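Local coordinates for autoinducer 2-binding protein LsrB (Clostridium saccharobutylicum DSM 13864, PDB 6DSP) that binds the quorum-sensing signal autoinducer-2 and probably serves, like other solute-binding proteins of its family, as its receptor for uptake, at residues 104-108 / 283-288. Sequence-based numbering, arbitrary orientation.
Sequences VTVTT and MAYYIA
The flat group at the heart of this contact is a peptide unit: the methyl CG2 of Thr-107 sits over one face of the amide joining Met-283 to Ala-284, 3.8 Å from Ala-284 N. OG1 of Thr-107 is wedged between its own N and C (chi1 63°), which brings it within 3.4 Å of Ala-284 CB while it hydrogen-bonds to the carbonyl oxygen of Ile-82 on the adjacent strand. The buried hydroxyl is thus satisfied within the sheet and turns only a van der Waals surface to the helix.

Two residues earlier on the strand and one turn further along the helix, Thr-105 meets Ile-287 and Ala-288; its chi1 of -66° sets the methyl CG2 anti to the backbone N. That methyl lies 3.8 Å from Ala-284 O and meets the CG2 branch of Ile-287 at 3.6 Å, the two side chains coming together at a slant. The hydroxyl OG1 swings toward the helix end, 3.5 Å from Ala-288 CA. Ala-284 lies nearest Thr-107 and Ala-288 nearest Thr-105, their CA atoms under 6 Å apart in each pair, consistent with the small alanine side chains.

The result exemplifies alpha/beta layering. The axes of strand 105-108 and helix 283-288 approach to 8.2 Å and run nearly antiparallel, at 157°. Val-106 points to the sheet's other face, against Leu-96 and Ala-99 of helix 89-101, so the strand is sandwiched between two helices in one lobe of the periplasmic binding protein fold. Strand 105-109 leads directly to Asp-110 of the autoinducer-2 pocket, although this contact lies away from the ligand. Chemically, both threonines offer methyls and hydroxyl oxygens alike as van der Waals surface; packing, with no polar bond between the two segments, holds helix against strand, and the Thr-107 hydroxyl spends its hydrogen bond inside the sheet.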
loop_
_atom_site.group_PDB
_atom_site.type_symbol
_atom_site.label_atom_id
_atom_site.label_comp_id
_atom_site.label_asym_id
_atom_site.label_seq_id
_atom_site.Cartn_x
_atom_site.Cartn_y
_atom_site.Cartn_z
ATOM N N VAL A 104 -24.173 -0.239 8.207
ATOM C CA VAL A 104 -23.199 -0.682 7.208
ATOM C C VAL A 104 -22.004 -1.317 7.908
ATOM O O VAL A 104 -21.475 -0.758 8.864
ATOM C CB VAL A 104 -22.755 0.511 6.347
ATOM C CG1 VAL A 104 -21.708 0.110 5.362
ATOM C CG2 VAL A 104 -23.988 1.086 5.613
ATOM N N THR A 105 -21.603 -2.489 7.435
ATOM C CA THR A 105 -20.397 -3.156 7.947
ATOM C C THR A 105 -19.172 -2.469 7.353
ATOM O O THR A 105 -19.092 -2.281 6.135
ATOM C CB THR A 105 -20.406 -4.618 7.504
ATOM O OG1 THR A 105 -21.494 -5.281 8.152
ATOM C CG2 THR A 105 -19.071 -5.302 7.833
ATOM N N VAL A 106 -18.261 -2.021 8.203
ATOM C CA VAL A 106 -17.074 -1.285 7.771
ATOM C C VAL A 106 -15.835 -2.166 7.920
ATOM O O VAL A 106 -15.544 -2.657 9.023
ATOM C CB VAL A 106 -16.902 0.034 8.545
ATOM C CG1 VAL A 106 -15.630 0.747 8.121
ATOM C CG2 VAL A 106 -18.150 0.949 8.359
ATOM N N THR A 107 -15.114 -2.357 6.820
ATOM C CA THR A 107 -13.813 -3.021 6.843
ATOM C C THR A 107 -12.812 -2.150 6.098
ATOM O O THR A 107 -13.186 -1.246 5.334
ATOM C CB THR A 107 -13.837 -4.419 6.171
ATOM O OG1 THR A 107 -14.166 -4.294 4.783
ATOM C CG2 THR A 107 -14.813 -5.385 6.875
ATOM N N THR A 108 -11.521 -2.463 6.259
ATOM C CA THR A 108 -10.481 -1.748 5.538
ATOM C C THR A 108 -9.550 -2.727 4.829
ATOM O O THR A 108 -9.508 -3.920 5.138
ATOM C CB THR A 108 -9.675 -0.824 6.459
ATOM O OG1 THR A 108 -9.313 -1.579 7.620
ATOM C CG2 THR A 108 -10.517 0.381 6.886
ATOM N N MET A 283 -14.270 -10.410 3.622
ATOM C CA MET A 283 -14.483 -10.199 5.055
ATOM C C MET A 283 -15.684 -9.299 5.295
ATOM O O MET A 283 -16.480 -9.549 6.208
ATOM C CB MET A 283 -13.224 -9.621 5.700
ATOM C CG MET A 283 -12.019 -10.600 5.668
ATOM S SD MET A 283 -12.365 -12.260 6.371
ATOM C CE MET A 283 -12.810 -11.797 8.055
ATOM N N ALA A 284 -15.809 -8.221 4.507
ATOM C CA ALA A 284 -16.976 -7.346 4.630
ATOM C C ALA A 284 -18.280 -8.106 4.365
ATOM O O ALA A 284 -19.239 -7.977 5.123
ATOM C CB ALA A 284 -16.827 -6.185 3.674
ATOM N N TYR A 285 -18.312 -8.916 3.305
ATOM C CA TYR A 285 -19.489 -9.709 2.959
ATOM C C TYR A 285 -19.800 -10.726 4.045
ATOM O O TYR A 285 -20.961 -10.926 4.415
ATOM C CB TYR A 285 -19.222 -10.417 1.636
ATOM C CG TYR A 285 -20.042 -11.653 1.400
ATOM C CD1 TYR A 285 -21.351 -11.565 0.943
ATOM C CD2 TYR A 285 -19.487 -12.912 1.574
ATOM C CE1 TYR A 285 -22.116 -12.712 0.710
ATOM C CE2 TYR A 285 -20.235 -14.068 1.339
ATOM C CZ TYR A 285 -21.546 -13.953 0.911
ATOM O OH TYR A 285 -22.273 -15.099 0.678
ATOM N N TYR A 286 -18.761 -11.370 4.578
ATOM C CA TYR A 286 -18.942 -12.410 5.581
ATOM C C TYR A 286 -19.562 -11.836 6.842
ATOM O O TYR A 286 -20.502 -12.418 7.414
ATOM C CB TYR A 286 -17.571 -13.027 5.872
ATOM C CG TYR A 286 -17.581 -14.214 6.793
ATOM C CD1 TYR A 286 -17.938 -15.465 6.335
ATOM C CD2 TYR A 286 -17.202 -14.085 8.116
ATOM C CE1 TYR A 286 -17.942 -16.573 7.172
ATOM C CE2 TYR A 286 -17.186 -15.184 8.966
ATOM C CZ TYR A 286 -17.560 -16.443 8.488
ATOM O OH TYR A 286 -17.567 -17.573 9.287
ATOM N N ILE A 287 -19.082 -10.669 7.269
ATOM C CA ILE A 287 -19.659 -10.026 8.449
ATOM C C ILE A 287 -21.046 -9.469 8.150
ATOM O O ILE A 287 -21.985 -9.655 8.937
ATOM C CB ILE A 287 -18.708 -8.945 8.963
ATOM C CG1 ILE A 287 -17.410 -9.576 9.486
ATOM C CG2 ILE A 287 -19.409 -8.079 10.029
ATOM C CD1 ILE A 287 -16.341 -8.512 9.702
ATOM N N ALA A 288 -21.212 -8.806 6.997
ATOM C CA ALA A 288 -22.519 -8.238 6.648
ATOM C C ALA A 288 -23.588 -9.309 6.470
ATOM O O ALA A 288 -24.782 -9.018 6.629
ATOM C CB ALA A 288 -22.387 -7.390 5.389
#